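Amidohydrolase (Brucella melitensis biovar Abortus, PDB 4F0L) probably catalyses a metal-dependent hydrolytic deamination. Local coordinates at the interface of chains A and B. Sequence-based numbering; all coordinates share one arbitrary frame. Chains: chain A/B, Amidohydrolase.

The interface of chains A and B. Residues chain A 355, 358, 360-362; chain B 78-80.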
ATOM      1  N   ASN A 355       8.386  -5.952 -12.738  1.00 20.33           N
ATOM      2  CA  ASN A 355       7.359  -6.118 -13.784  1.00 20.67           C
ATOM      3  C   ASN A 355       7.101  -7.603 -14.073  1.00 20.96           C
ATOM      4  O   ASN A 355       7.142  -8.064 -15.223  1.00 20.45           O
ATOM      5  CB  ASN A 355       7.795  -5.308 -15.007  1.00 20.92           C
ATOM      6  CG  ASN A 355       7.901  -3.826 -14.669  1.00 21.41           C
ATOM      7  OD1 ASN A 355       6.940  -3.266 -14.128  1.00 20.57           O
ATOM      8  ND2 ASN A 355       9.073  -3.209 -14.908  1.00 21.96           N
ATOM      9  N   ALA A 358       3.470  -8.162 -15.778  1.00 23.42           N
ATOM     10  CA  ALA A 358       3.287  -7.613 -17.136  1.00 24.75           C
ATOM     11  C   ALA A 358       3.011  -8.744 -18.159  1.00 27.41           C
ATOM     12  O   ALA A 358       3.471  -9.871 -17.988  1.00 27.81           O
ATOM     13  CB  ALA A 358       4.529  -6.837 -17.581  1.00 23.46           C
ATOM     14  N   ASN A 360       3.496  -9.735 -22.177  1.00 40.41           N
ATOM     15  CA  ASN A 360       4.377  -9.381 -23.296  1.00 42.68           C
ATOM     16  C   ASN A 360       5.446  -8.407 -22.747  1.00 43.74           C
ATOM     17  O   ASN A 360       6.004  -8.657 -21.663  1.00 44.06           O
ATOM     18  CB  ASN A 360       3.570  -8.813 -24.478  1.00 42.42           C
ATOM     19  N   GLU A 361       5.734  -7.305 -23.438  1.00 41.15           N
ATOM     20  CA  GLU A 361       6.632  -6.308 -22.847  1.00 39.74           C
ATOM     21  C   GLU A 361       5.896  -5.071 -22.331  1.00 34.86           C
ATOM     22  O   GLU A 361       6.478  -4.003 -22.199  1.00 33.66           O
ATOM     23  CB  GLU A 361       7.712  -5.907 -23.812  1.00 44.17           C
ATOM     24  CG  GLU A 361       7.244  -5.422 -25.164  1.00 47.60           C
ATOM     25  CD  GLU A 361       8.347  -5.591 -26.193  1.00 51.20           C
ATOM     26  OE1 GLU A 361       8.544  -4.658 -26.993  1.00 56.47           O
ATOM     27  OE2 GLU A 361       9.024  -6.650 -26.181  1.00 50.88           O
ATOM     28  N   GLY A 362       4.632  -5.255 -21.975  1.00 30.60           N
ATOM     29  CA  GLY A 362       3.749  -4.142 -21.657  1.00 28.04           C
ATOM     30  C   GLY A 362       3.846  -3.576 -20.259  1.00 24.67           C
ATOM     31  O   GLY A 362       4.783  -3.855 -19.494  1.00 25.72           O
TER
ATOM     32  N   GLU B  78       7.342   0.975 -14.793  1.00 21.14           N
ATOM     33  CA  GLU B  78       6.538  -0.219 -14.562  1.00 21.58           C
ATOM     34  C   GLU B  78       6.139  -0.934 -15.868  1.00 22.39           C
ATOM     35  O   GLU B  78       5.130  -1.640 -15.899  1.00 21.59           O
ATOM     36  CB  GLU B  78       5.293   0.097 -13.731  1.00 20.85           C
ATOM     37  CG  GLU B  78       5.554   0.985 -12.503  1.00 20.66           C
ATOM     38  CD  GLU B  78       6.600   0.455 -11.529  1.00 20.50           C
ATOM     39  OE1 GLU B  78       6.730  -0.786 -11.378  1.00 22.13           O
ATOM     40  OE2 GLU B  78       7.305   1.286 -10.904  1.00 20.02           O
ATOM     41  N   ARG B  79       6.938  -0.748 -16.916  1.00 23.37           N
ATOM     42  CA  ARG B  79       6.766  -1.453 -18.180  1.00 26.12           C
ATOM     43  C   ARG B  79       7.894  -2.444 -18.353  1.00 26.85           C
ATOM     44  O   ARG B  79       9.057  -2.091 -18.182  1.00 26.33           O
ATOM     45  CB  ARG B  79       6.797  -0.494 -19.360  1.00 28.17           C
ATOM     46  CG  ARG B  79       5.610   0.442 -19.461  1.00 30.50           C
ATOM     47  CD  ARG B  79       5.605   1.163 -20.800  1.00 32.25           C
ATOM     48  NE  ARG B  79       5.157   0.323 -21.909  1.00 34.74           N
ATOM     49  CZ  ARG B  79       3.880   0.102 -22.260  1.00 34.67           C
ATOM     50  NH1 ARG B  79       2.864   0.650 -21.590  1.00 35.46           N
ATOM     51  NH2 ARG B  79       3.615  -0.679 -23.298  1.00 34.88           N
ATOM     52  N   ARG B  80       7.555  -3.681 -18.687  1.00 29.21           N
ATOM     53  CA  ARG B  80       8.541  -4.779 -18.658  1.00 31.08           C
ATOM     54  C   ARG B  80       9.656  -4.587 -19.685  1.00 33.61           C
ATOM     55  O   ARG B  80      10.821  -4.794 -19.367  1.00 33.84           O
ATOM     56  CB  ARG B  80       7.855  -6.147 -18.848  1.00 31.40           C
ATOM     57  CG  ARG B  80       8.795  -7.352 -18.958  1.00 32.65           C
ATOM     58  CD  ARG B  80       9.554  -7.620 -17.650  1.00 33.23           C
ATOM     59  NE  ARG B  80      10.501  -8.735 -17.807  1.00 35.22           N
ATOM     60  CZ  ARG B  80      11.683  -8.669 -18.437  1.00 35.09           C
ATOM     61  NH1 ARG B  80      12.127  -7.522 -18.964  1.00 35.93           N
ATOM     62  NH2 ARG B  80      12.444  -9.753 -18.525  1.00 35.63           N
TER
HETATM   63  O   HOH W   1      11.124  -4.827 -16.386  1.00 19.52           O
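Two loops of the amidohydrolase fold meet here: the A-chain loop between helices 336-351 and 364-379, and a B-chain segment between 3-10 helix 68-73 and helix 88-100. The main chain supplies a direct hydrogen bond, from B:Arg80 N to A:Gly362 O (2.9 Å). It is nearly straight, 168° at the hydrogen, though the donor is tilted 26° from the carbonyl plane. Lacking a side chain, A:Gly362 lets the B:Arg79 guanidinium lay one face over its carbonyl carbon, with B:Arg79 CZ 4.2 Å from A:Gly362 C. The bend at chi3 turns that guanidinium back over the glycine.

B:Arg80 contributes its aliphatic part: CB touches the small methyl CB of A:Ala358 at 3.6 Å. With CG anti to the backbone N (chi1 175°) and a bend at chi2, the chain runs on past A:Asn355, where B:Arg80 CD lies 3.5 Å from A:Asn355 O. A:Asn355 has a left-handed backbone conformation, which asparagine tolerates well, and its amide reaches across to the B-chain backbone. As modelled, A:Asn355 ND2 bonds to water 1 at 3.0 Å, and this water also bonds to B:Arg80 O. The same orientation sets A:Asn355 OD1 over the face of the B:Glu78 carbonyl, 3.0 Å from B:Glu78 O, an unfavourable approach of two acceptors. The amide's flip is therefore uncertain, although the water bond supports the modelled orientation. Repeated by two-fold symmetry, the patch joins the subunits of what may be the biological dimer.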